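Putative NADPH:quinone oxidoreductase (Ralstonia eutropha, PDB 3IUP) binds NADPH and probably catalyses the NADPH-dependent reduction of quinones, as a putative member of the quinone oxidoreductase family. Local coordinates at residues S10-S15 with A74-G79; G50-A55 with A358-R363; G162-M167 with S173-T178; C192-I197 with K327-A332. All coordinates share one frame; numbering follows the deposited sequence. Where two conformers were deposited one is given.

Contact 1: S10-S15 with A74-G79; sequences SRIKSS and ARVPEG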
# COMPACT_ATOMS: atom_id res chain seq x y z
N SER A 10 -4.19 33.10 2.87
CA SER A 10 -3.88 32.52 1.57
C SER A 10 -5.19 32.29 0.81
O SER A 10 -6.02 31.50 1.22
CB SER A 10 -3.16 31.20 1.75
OG SER A 10 -2.92 30.57 0.48
N ARG A 11 -5.36 32.95 -0.32
CA ARG A 11 -6.60 32.85 -1.08
C ARG A 11 -6.33 32.35 -2.50
O ARG A 11 -5.65 33.01 -3.28
CB ARG A 11 -7.28 34.21 -1.11
CG ARG A 11 -8.73 34.13 -1.44
CD ARG A 11 -9.53 35.36 -1.04
NE ARG A 11 -10.81 35.19 -1.69
CZ ARG A 11 -11.19 35.87 -2.76
NH1 ARG A 11 -10.45 36.87 -3.25
NH2 ARG A 11 -12.34 35.57 -3.32
N ILE A 12 -6.86 31.17 -2.82
CA ILE A 12 -6.84 30.72 -4.24
C ILE A 12 -8.21 30.99 -4.82
O ILE A 12 -9.23 30.46 -4.34
CB ILE A 12 -6.42 29.26 -4.42
CG1 ILE A 12 -4.99 29.10 -3.93
CG2 ILE A 12 -6.59 28.85 -5.95
CD1 ILE A 12 -4.51 27.76 -3.95
N LYS A 13 -8.23 31.80 -5.86
CA LYS A 13 -9.46 32.29 -6.45
C LYS A 13 -9.84 31.44 -7.67
O LYS A 13 -9.01 30.76 -8.28
CB LYS A 13 -9.28 33.73 -6.84
CG LYS A 13 -8.73 34.56 -5.73
CD LYS A 13 -8.41 35.95 -6.13
CE LYS A 13 -7.63 36.63 -5.03
NZ LYS A 13 -7.40 38.05 -5.36
N SER A 14 -11.12 31.51 -8.01
CA SER A 14 -11.63 30.76 -9.13
C SER A 14 -10.97 31.25 -10.41
O SER A 14 -10.91 30.50 -11.37
CB SER A 14 -13.16 30.88 -9.18
OG SER A 14 -13.68 29.98 -8.21
N SER A 15 -10.50 32.49 -10.41
CA SER A 15 -9.71 33.06 -11.51
C SER A 15 -8.36 32.36 -11.80
O SER A 15 -7.73 32.66 -12.83
CB SER A 15 -9.45 34.53 -11.23
OG SER A 15 -8.53 34.71 -10.17
N ALA A 74 0.29 34.72 -7.67
CA ALA A 74 0.93 33.70 -8.51
C ALA A 74 -0.20 32.96 -9.23
O ALA A 74 -1.39 33.11 -8.83
CB ALA A 74 1.76 32.74 -7.66
N ARG A 75 0.13 32.14 -10.23
CA ARG A 75 -0.88 31.42 -10.99
C ARG A 75 -0.89 29.96 -10.62
O ARG A 75 0.17 29.35 -10.38
CB ARG A 75 -0.57 31.57 -12.50
CG ARG A 75 -0.35 32.98 -12.94
CD ARG A 75 -1.62 33.78 -12.77
NE ARG A 75 -2.75 33.07 -13.36
CZ ARG A 75 -3.99 33.54 -13.36
NH1 ARG A 75 -4.26 34.72 -12.81
NH2 ARG A 75 -4.96 32.83 -13.89
N VAL A 76 -2.09 29.40 -10.53
CA VAL A 76 -2.28 27.98 -10.38
C VAL A 76 -2.53 27.45 -11.80
O VAL A 76 -3.31 28.02 -12.52
CB VAL A 76 -3.46 27.68 -9.47
CG1 VAL A 76 -3.67 26.14 -9.31
CG2 VAL A 76 -3.25 28.38 -8.11
N PRO A 77 -1.84 26.37 -12.19
CA PRO A 77 -2.11 25.85 -13.53
C PRO A 77 -3.45 25.11 -13.64
O PRO A 77 -3.82 24.38 -12.70
CB PRO A 77 -0.94 24.89 -13.78
CG PRO A 77 -0.37 24.54 -12.45
CD PRO A 77 -0.85 25.57 -11.45
N GLU A 78 -4.11 25.19 -14.81
CA GLU A 78 -5.49 24.66 -14.97
C GLU A 78 -5.57 23.21 -14.50
O GLU A 78 -6.55 22.77 -13.87
CB GLU A 78 -5.97 24.77 -16.44
N GLY A 79 -4.50 22.47 -14.80
CA GLY A 79 -4.42 21.07 -14.44
C GLY A 79 -4.44 20.78 -12.96
O GLY A 79 -4.84 19.68 -12.53

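Contact 2: G50-A55 with A358-R363; sequences GLLFGA and AVYNKR. With NDP (NADPH dihydro-nicotinamide-adenine-dinucleotide phosphate), chain C.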
# COMPACT_ATOMS: atom_id res chain seq x y z
N GLY A 50 2.31 23.80 2.02
CA GLY A 50 1.30 23.22 1.13
C GLY A 50 0.04 24.08 1.12
O GLY A 50 -0.51 24.44 0.07
N LEU A 51 -0.36 24.50 2.29
CA LEU A 51 -1.56 25.35 2.40
C LEU A 51 -1.27 26.77 1.98
O LEU A 51 -2.06 27.42 1.26
CB LEU A 51 -2.09 25.30 3.83
CG LEU A 51 -3.38 26.07 4.06
CD1 LEU A 51 -4.53 25.52 3.17
CD2 LEU A 51 -3.72 26.02 5.58
N LEU A 52 -0.11 27.27 2.36
CA LEU A 52 0.27 28.63 2.07
C LEU A 52 0.26 28.94 0.55
O LEU A 52 -0.30 29.94 0.11
CB LEU A 52 1.64 28.89 2.68
CG LEU A 52 2.26 30.27 2.57
CD1 LEU A 52 1.34 31.36 3.24
CD2 LEU A 52 3.69 30.20 3.22
N PHE A 53 0.86 28.05 -0.22
CA PHE A 53 1.04 28.29 -1.65
C PHE A 53 0.09 27.48 -2.50
O PHE A 53 -0.02 27.71 -3.69
CB PHE A 53 2.48 27.97 -2.07
CG PHE A 53 3.50 28.75 -1.31
CD1 PHE A 53 3.42 30.12 -1.25
CD2 PHE A 53 4.59 28.11 -0.68
CE1 PHE A 53 4.36 30.86 -0.55
CE2 PHE A 53 5.53 28.85 0.02
CZ PHE A 53 5.42 30.21 0.08
N GLY A 54 -0.55 26.49 -1.91
CA GLY A 54 -1.43 25.60 -2.66
C GLY A 54 -0.69 24.96 -3.83
O GLY A 54 0.51 24.70 -3.77
N ALA A 55 -1.42 24.75 -4.92
CA ALA A 55 -0.84 24.23 -6.17
C ALA A 55 -0.30 25.35 -7.03
O ALA A 55 -0.11 25.14 -8.23
CB ALA A 55 -1.90 23.42 -6.94
N ALA A 358 12.00 32.09 -1.51
CA ALA A 358 13.01 31.33 -2.27
C ALA A 358 13.86 30.39 -1.42
O ALA A 358 14.23 29.31 -1.87
CB ALA A 358 13.90 32.28 -3.06
N VAL A 359 14.15 30.76 -0.17
CA VAL A 359 14.88 29.86 0.73
C VAL A 359 14.01 28.87 1.45
O VAL A 359 14.22 27.66 1.37
CB VAL A 359 15.72 30.67 1.74
CG1 VAL A 359 16.51 29.75 2.68
CG2 VAL A 359 16.58 31.68 0.99
N TYR A 360 12.98 29.35 2.15
CA TYR A 360 12.26 28.46 3.00
C TYR A 360 11.45 27.41 2.22
O TYR A 360 11.24 26.29 2.69
CB TYR A 360 11.47 29.24 4.06
CG TYR A 360 10.25 30.05 3.66
CD1 TYR A 360 9.06 29.42 3.32
CD2 TYR A 360 10.25 31.43 3.77
CE1 TYR A 360 7.90 30.16 3.02
CE2 TYR A 360 9.11 32.18 3.53
CZ TYR A 360 7.93 31.53 3.13
OH TYR A 360 6.81 32.27 2.87
N ASN A 361 11.04 27.77 1.02
CA ASN A 361 10.28 26.86 0.20
C ASN A 361 11.11 25.71 -0.41
O ASN A 361 10.53 24.80 -1.01
CB ASN A 361 9.45 27.64 -0.84
CG ASN A 361 8.24 26.84 -1.31
OD1 ASN A 361 7.69 26.04 -0.55
ND2 ASN A 361 7.88 26.99 -2.56
N LYS A 362 12.44 25.66 -0.17
CA LYS A 362 13.26 24.53 -0.65
C LYS A 362 13.06 23.30 0.22
O LYS A 362 13.39 22.19 -0.21
CB LYS A 362 14.74 24.84 -0.65
CG LYS A 362 15.19 26.05 -1.46
CD LYS A 362 16.71 26.21 -1.27
N ARG A 363 12.56 23.46 1.45
CA ARG A 363 12.54 22.36 2.45
C ARG A 363 13.93 21.66 2.49
O ARG A 363 14.05 20.42 2.54
CB ARG A 363 11.41 21.33 2.18
CG ARG A 363 10.03 22.00 1.90
CD ARG A 363 9.79 22.08 0.39
NE ARG A 363 8.64 22.90 0.01
CZ ARG A 363 7.38 22.47 0.05
NH1 ARG A 363 7.10 21.23 0.48
NH2 ARG A 363 6.39 23.28 -0.31
PA NDP C . 12.77 19.67 7.19
O1A NDP C . 13.44 19.86 8.47
O2A NDP C . 12.44 20.85 6.37
O5B NDP C . 13.79 18.68 6.34
C5B NDP C . 13.32 18.25 5.06
C4B NDP C . 14.28 17.21 4.54
O4B NDP C . 13.75 16.81 3.31
C3B NDP C . 15.69 17.76 4.30
O3B NDP C . 16.73 16.95 4.81
C2B NDP C . 15.81 17.78 2.76
O2B NDP C . 17.12 17.47 2.27
C1B NDP C . 14.83 16.67 2.38
N9A NDP C . 14.27 16.83 1.03
C8A NDP C . 13.69 17.98 0.54
N7A NDP C . 13.21 17.72 -0.69
C5A NDP C . 13.48 16.40 -1.01
C6A NDP C . 13.24 15.59 -2.13
N6A NDP C . 12.69 16.05 -3.28
N1A NDP C . 13.64 14.27 -2.10
C2A NDP C . 14.30 13.75 -1.03
N3A NDP C . 14.53 14.55 0.07
C4A NDP C . 14.13 15.84 0.08
O3 NDP C . 11.39 18.84 7.27
PN NDP C . 10.62 18.43 8.56
O1N NDP C . 11.41 17.71 9.52
O2N NDP C . 9.80 19.57 9.11
O5D NDP C . 9.55 17.38 7.91
C5D NDP C . 10.02 16.09 7.47
C4D NDP C . 8.93 15.40 6.66
O4D NDP C . 7.96 14.91 7.61
C3D NDP C . 8.18 16.27 5.64
O3D NDP C . 7.89 15.55 4.46
C2D NDP C . 6.89 16.57 6.38
O2D NDP C . 5.78 16.92 5.56
C1D NDP C . 6.68 15.22 7.07
N1N NDP C . 5.67 15.25 8.14
C2N NDP C . 4.53 14.55 7.91
C3N NDP C . 3.51 14.52 8.82
C7N NDP C . 2.31 13.62 8.60
O7N NDP C . 1.27 13.75 9.52
N7N NDP C . 2.18 12.76 7.59
C4N NDP C . 3.75 15.02 10.20
C5N NDP C . 5.05 15.76 10.36
C6N NDP C . 5.97 15.84 9.32
P2B NDP C . 17.84 18.41 1.13
O1X NDP C . 18.75 19.40 1.88
O2X NDP C . 16.83 19.16 0.26
O3X NDP C . 18.65 17.41 0.29

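Contact 3: G162-M167 with S173-T178; sequences GMVETM and SALVHT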
# COMPACT_ATOMS: atom_id res chain seq x y z
N GLY A 162 5.01 8.85 16.95
CA GLY A 162 4.02 8.05 16.30
C GLY A 162 4.54 6.99 15.36
O GLY A 162 3.92 5.95 15.17
N MSE A 163 5.69 7.26 14.75
CA MSE A 163 6.37 6.22 13.94
C MSE A 163 6.76 5.04 14.81
O MSE A 163 6.53 3.91 14.43
CB MSE A 163 7.62 6.81 13.27
CG MSE A 163 7.25 7.80 12.30
SE MSE A 163 8.93 8.55 11.55
CE MSE A 163 8.10 9.58 10.31
N VAL A 164 7.35 5.31 15.97
CA VAL A 164 7.70 4.26 16.90
C VAL A 164 6.46 3.54 17.45
O VAL A 164 6.40 2.29 17.50
CB VAL A 164 8.60 4.76 18.01
CG1 VAL A 164 8.85 3.65 19.04
CG2 VAL A 164 9.92 5.29 17.40
N GLU A 165 5.44 4.32 17.77
CA GLU A 165 4.15 3.75 18.20
C GLU A 165 3.51 2.82 17.14
O GLU A 165 3.10 1.72 17.46
CB GLU A 165 3.20 4.86 18.60
CG GLU A 165 1.95 4.34 19.37
CD GLU A 165 2.20 4.26 20.88
OE1 GLU A 165 3.34 4.44 21.33
OE2 GLU A 165 1.23 3.99 21.61
N THR A 166 3.44 3.28 15.90
CA THR A 166 2.97 2.50 14.80
C THR A 166 3.78 1.23 14.57
O THR A 166 3.20 0.21 14.37
CB THR A 166 2.97 3.32 13.48
OG1 THR A 166 2.13 4.49 13.62
CG2 THR A 166 2.41 2.52 12.33
N MSE A 167 5.11 1.34 14.59
CA MSE A 167 5.99 0.18 14.52
C MSE A 167 5.55 -0.92 15.51
O MSE A 167 5.34 -2.10 15.15
CB MSE A 167 7.40 0.64 14.86
CG MSE A 167 8.45 -0.42 14.84
SE MSE A 167 10.13 0.22 15.66
CE MSE A 167 9.61 -0.03 17.49
N SER A 173 9.73 -4.63 14.97
CA SER A 173 10.66 -4.41 16.07
C SER A 173 11.69 -3.31 15.76
O SER A 173 12.38 -2.82 16.68
CB SER A 173 11.38 -5.71 16.39
OG SER A 173 11.96 -6.18 15.19
N ALA A 174 11.81 -2.91 14.50
CA ALA A 174 12.73 -1.85 14.12
C ALA A 174 12.19 -1.14 12.89
O ALA A 174 11.28 -1.64 12.23
CB ALA A 174 14.13 -2.42 13.83
N LEU A 175 12.74 0.03 12.59
CA LEU A 175 12.21 0.83 11.52
C LEU A 175 13.25 1.53 10.64
O LEU A 175 14.43 1.65 10.96
CB LEU A 175 11.17 1.84 12.06
CG LEU A 175 11.70 3.06 12.73
CD1 LEU A 175 10.56 4.05 13.15
CD2 LEU A 175 12.54 2.72 13.91
N VAL A 176 12.77 1.94 9.49
CA VAL A 176 13.48 2.73 8.51
C VAL A 176 12.82 4.10 8.37
O VAL A 176 11.57 4.22 8.34
CB VAL A 176 13.43 2.02 7.20
CG1 VAL A 176 14.26 2.82 6.04
CG2 VAL A 176 13.92 0.55 7.35
N HIS A 177 13.65 5.14 8.19
CA HIS A 177 13.13 6.49 8.00
C HIS A 177 13.94 7.19 6.90
O HIS A 177 15.15 7.17 6.93
CB HIS A 177 13.16 7.27 9.30
CG HIS A 177 12.57 8.63 9.20
ND1 HIS A 177 13.25 9.77 9.58
CD2 HIS A 177 11.40 9.06 8.64
CE1 HIS A 177 12.49 10.82 9.32
NE2 HIS A 177 11.39 10.43 8.73
N THR A 178 13.25 7.79 5.94
CA THR A 178 13.88 8.50 4.83
C THR A 178 13.88 10.02 5.06
O THR A 178 13.24 10.54 5.96
CB THR A 178 13.28 8.16 3.48
OG1 THR A 178 12.01 8.82 3.33
CG2 THR A 178 13.11 6.63 3.30

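Contact 4: C192-I197 with K327-A332; sequences CLKDGI and KQRVVA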
# COMPACT_ATOMS: atom_id res chain seq x y z
N CYS A 192 15.29 6.92 19.10
CA CYS A 192 15.73 5.56 18.97
C CYS A 192 17.04 5.27 19.72
O CYS A 192 17.20 4.19 20.29
CB CYS A 192 15.86 5.20 17.49
SG CYS A 192 14.26 5.15 16.61
N LEU A 193 17.95 6.25 19.76
CA LEU A 193 19.17 6.13 20.54
C LEU A 193 18.83 6.03 22.03
O LEU A 193 19.33 5.16 22.71
CB LEU A 193 20.15 7.27 20.27
CG LEU A 193 20.88 7.16 18.93
CD1 LEU A 193 21.58 8.50 18.56
CD2 LEU A 193 21.87 6.00 18.91
N LYS A 194 17.95 6.88 22.50
CA LYS A 194 17.64 6.89 23.93
C LYS A 194 16.84 5.65 24.32
O LYS A 194 17.07 5.10 25.42
CB LYS A 194 16.85 8.13 24.28
CG LYS A 194 16.40 8.23 25.74
CD LYS A 194 15.86 9.66 26.00
CE LYS A 194 15.39 9.86 27.43
NZ LYS A 194 16.56 10.04 28.35
N ASP A 195 15.93 5.24 23.45
CA ASP A 195 15.06 4.11 23.76
C ASP A 195 15.62 2.75 23.33
O ASP A 195 15.01 1.73 23.63
CB ASP A 195 13.68 4.33 23.15
CG ASP A 195 12.98 5.58 23.67
OD1 ASP A 195 13.59 6.38 24.43
OD2 ASP A 195 11.81 5.81 23.28
N GLY A 196 16.75 2.70 22.64
CA GLY A 196 17.31 1.41 22.23
C GLY A 196 16.51 0.73 21.10
O GLY A 196 16.40 -0.49 21.07
N ILE A 197 16.01 1.53 20.17
CA ILE A 197 15.32 1.02 18.97
C ILE A 197 16.28 1.05 17.79
O ILE A 197 16.91 2.09 17.51
CB ILE A 197 14.09 1.92 18.65
CG1 ILE A 197 13.13 1.89 19.84
CG2 ILE A 197 13.37 1.44 17.37
CD1 ILE A 197 12.11 3.02 19.86
N LYS A 327 2.61 13.45 24.52
CA LYS A 327 2.83 14.89 24.74
C LYS A 327 3.65 15.19 26.01
O LYS A 327 4.50 16.08 26.02
CB LYS A 327 1.52 15.64 24.74
CG LYS A 327 0.96 15.73 23.39
CD LYS A 327 -0.31 16.53 23.27
CE LYS A 327 -1.47 15.89 23.98
NZ LYS A 327 -2.73 16.47 23.41
N GLN A 328 3.40 14.45 27.08
CA GLN A 328 4.17 14.59 28.29
C GLN A 328 5.66 14.27 28.10
O GLN A 328 6.52 14.96 28.63
CB GLN A 328 3.59 13.70 29.37
CG GLN A 328 2.18 14.12 29.80
CD GLN A 328 1.61 13.21 30.89
OE1 GLN A 328 1.26 12.05 30.64
NE2 GLN A 328 1.52 13.73 32.11
N ARG A 329 5.96 13.25 27.30
CA ARG A 329 7.35 12.97 26.98
C ARG A 329 7.99 14.10 26.15
O ARG A 329 9.16 14.46 26.35
CB ARG A 329 7.52 11.64 26.25
CG ARG A 329 8.97 11.49 25.81
CD ARG A 329 9.29 10.14 25.34
NE ARG A 329 10.70 10.10 24.99
CZ ARG A 329 11.25 9.06 24.40
NH1 ARG A 329 10.50 8.01 24.06
NH2 ARG A 329 12.55 9.09 24.12
N VAL A 330 7.23 14.67 25.22
CA VAL A 330 7.75 15.79 24.43
C VAL A 330 8.14 16.96 25.39
O VAL A 330 9.23 17.52 25.28
CB VAL A 330 6.75 16.26 23.32
CG1 VAL A 330 7.26 17.50 22.65
CG2 VAL A 330 6.51 15.13 22.26
N VAL A 331 7.26 17.28 26.32
CA VAL A 331 7.55 18.36 27.28
C VAL A 331 8.80 18.04 28.10
O VAL A 331 9.67 18.90 28.26
CB VAL A 331 6.32 18.69 28.17
CG1 VAL A 331 6.75 19.55 29.44
CG2 VAL A 331 5.25 19.39 27.30
N ALA A 332 8.93 16.79 28.53
CA ALA A 332 10.04 16.36 29.36
C ALA A 332 11.39 16.44 28.64
O ALA A 332 12.40 16.62 29.28
CB ALA A 332 9.79 14.92 29.86

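Contact 1: S10-S15 with A74-G79
Ile12 and Val76 meet through one methyl each, CG2 of Ile12 lying 4.0 Å from CG2 of Val76, and the two side chains cross at about a right angle. In Ile12 the touching branch is the one anti to the backbone N, while CG1, with chi1 at -63°, is anti to the carbonyl carbon; Val76 uses the methyl beside its own backbone N. Met84 of helix 78-84 touches both residues, so the methyl pair belongs to the apolar filling between that helix and the antiparallel sheet that contains strands 4-12 and 70-75.

The second link is polar and more exposed. The CB of Arg75 points away from residues 10-15, but bends at chi2 and chi3 bring the guanidinium back, and NH2 donates to the backbone O of Ser15 at 3.0 Å. The bond is bent, with an N-H...O angle of 135°, and the oxygen also sits 29° out of the guanidinium plane.

Strand 17-26 lies between these two strands in the sheet, which explains the sparse contact: one methyl pair and one bent hydrogen bond imply a modest tie, with the arginine meeting the loop after strand 4-12 at a backbone carbonyl, an interaction that does not depend on the Ser15 side chain.

Contact 2: G50-A55 with A358-R363
Phe53 is met by two neighbours: the Tyr360 hydroxyl at the ring edge and the Asn361 amide, which approaches obliquely. The hydroxyl of Tyr360 lies near the plane of the Phe53 ring, with OH 3.7 Å from CZ of Phe53, and the tyrosine ring follows with its CE1 3.8 Å from the same CZ. Relative to the tyrosine ring, Phe53 CZ approaches obliquely.

Leu52 adds an apolar tip: its CD2 comes to the edge of the Tyr360 ring, 3.8 Å from OH, and the two side chains cross at about a right angle. Tyr360 reaches both residues because CG stands between the backbone N and the carbonyl carbon (chi1 72°), which swings the ring end toward helix 46-53. Its hydroxyl is hydrogen-bonded to the backbone O of Val351.

Asn361 slides past Phe53 in the opposite direction, its amide plane 59° from the ring plane and OD1 3.6 Å from CE2 of Phe53. The amide is held from its own segment: Arg363 reaches back side-on, NH2 to Asn361 OD1 at 3.1 Å and NE to the Asn361 backbone O at 2.9 Å. This double grip lies within the type I turn Tyr360-Arg363, tying its last residue to its second.

Beyond the turn, the backbone O of Arg363 is 3.2 Å from C8A of the NADPH adenine. The arrangement is thus a buried aromatic junction between the ends of two helices, 46-53 and 354-360, joined to one wall of the NADPH pocket, where Thr365 and Lys368 also bind the cofactor.

Contact 3: G162-M167 with S173-T178
Helix 155-169 packs here on strand 175-177, a central strand of the parallel sheet of the Rossmann-type nucleotide-binding domain. The helix leads into the strand through a short loop; the axes of the segments approach to 10.0 Å and run roughly antiparallel, at 147°.

Apolar contacts centre on Leu175, whose CB points at the helix and whose two methyls are shared out. CD1 meets CB of Met163 at 4.0 Å and lies more loosely against Val164, while CD2 takes the selenium of Met167. Helix 183-195 closes over the same core, its Leu188 touching Met163, Val164 and His177.

Selenium contacts form the second group, both methionines being selenomethionine. In Met167, CG anti to the backbone N (chi1 180°) and a nearly extended chi2 bring SE to 3.7 Å from CA of Ala174; the bend at chi3 turns only the methyl CE, toward Ser173 O. Met163, extended beyond CG, brings its end to His177 at about a right angle. SE is 4.3 Å from the centroid of the imidazole and 30° off the ring normal, an oblique Met-aromatic contact.

The polar bonds found here do not run between the two segments. NE2 of His177 is hydrogen-bonded to the hydroxyl of Tyr286, which probably helps fix the ring against Met163. Within the helix, Gly162 O accepts both Thr166 N and Thr166 OG1, each at 2.8 Å and from opposite faces of the carbonyl plane; OG1 also pairs with Trp309 NE1.

At the far end of Met163, the methyl CE stands 3.7 Å from CD2 of His177.

Contact 4: C192-I197 with K327-A332
A surface salt bridge joins the C-terminal ends of two helices, 183-195 and 320-332, which stay well apart: the nearest CA atoms, of Asp195 and Arg329, are 12.2 Å from each other. The gap is spanned mainly by Arg329, whose CG is anti to the backbone N and whose chain is extended from CG to NE.

The charged ends come from opposite directions and meet end-on, each terminal nitrogen taking one carboxylate oxygen. NH1 donates to Asp195 OD2 at 2.7 Å along a nearly straight path, the N-H...O angle being 164°; this oxygen lies close to the guanidinium plane and uses its syn lone pair. The partner bond, NH2 to Asp195 OD1, measures 2.9 Å but is bent, at 132°. The difference is consistent with the twist between the groups: the carboxylate and guanidinium planes are 32° apart, so one bond can lie in plane while the other is tilted.

Helix 183-195 follows strand 175-177 in the Rossmann-type domain, and Cys192 and Ile197 both touch Leu175 of that strand. The salt bridge therefore links a sheet-flanking helix to helix 320-332, whose Val330 packs on Pro157 and Leu161 of helix 155-169.

Lys194 runs past Arg329 in the opposite direction, with its CD 3.8 Å from NH2. Its ammonium turns aside at chi4, and NZ remains 5.9 Å from Arg329 NH2. Glu333, just beyond the helix segment, forms a salt bridge with Arg329 NE and touches Lys194, so the carboxylates of Asp195 and Glu333 probably offset the two positive charges.

Overall arrangement
The four contacts fall into two pairs on opposite sides of the chain's centre. Contacts 1 and 2, with centres 15 Å apart, are joined directly: Ser10 OG lies 2.7 Å from Leu52 O, a probable hydrogen bond, and Val76 and Pro77 pack on Ala55. Contacts 3 and 4, with centres 13 Å apart, meet through Ile197 of contact 4, whose CD1 is 3.4 Å from CG1 of Val164. Between the pairs lies NADPH: contact 2 touches it through Arg363, while the His177 side chain of contact 3 is about 6 Å away. Contacts 2 and 3 come within about 10 Å at their nearest atoms, whereas contacts 1 and 4 have centres 42 Å apart.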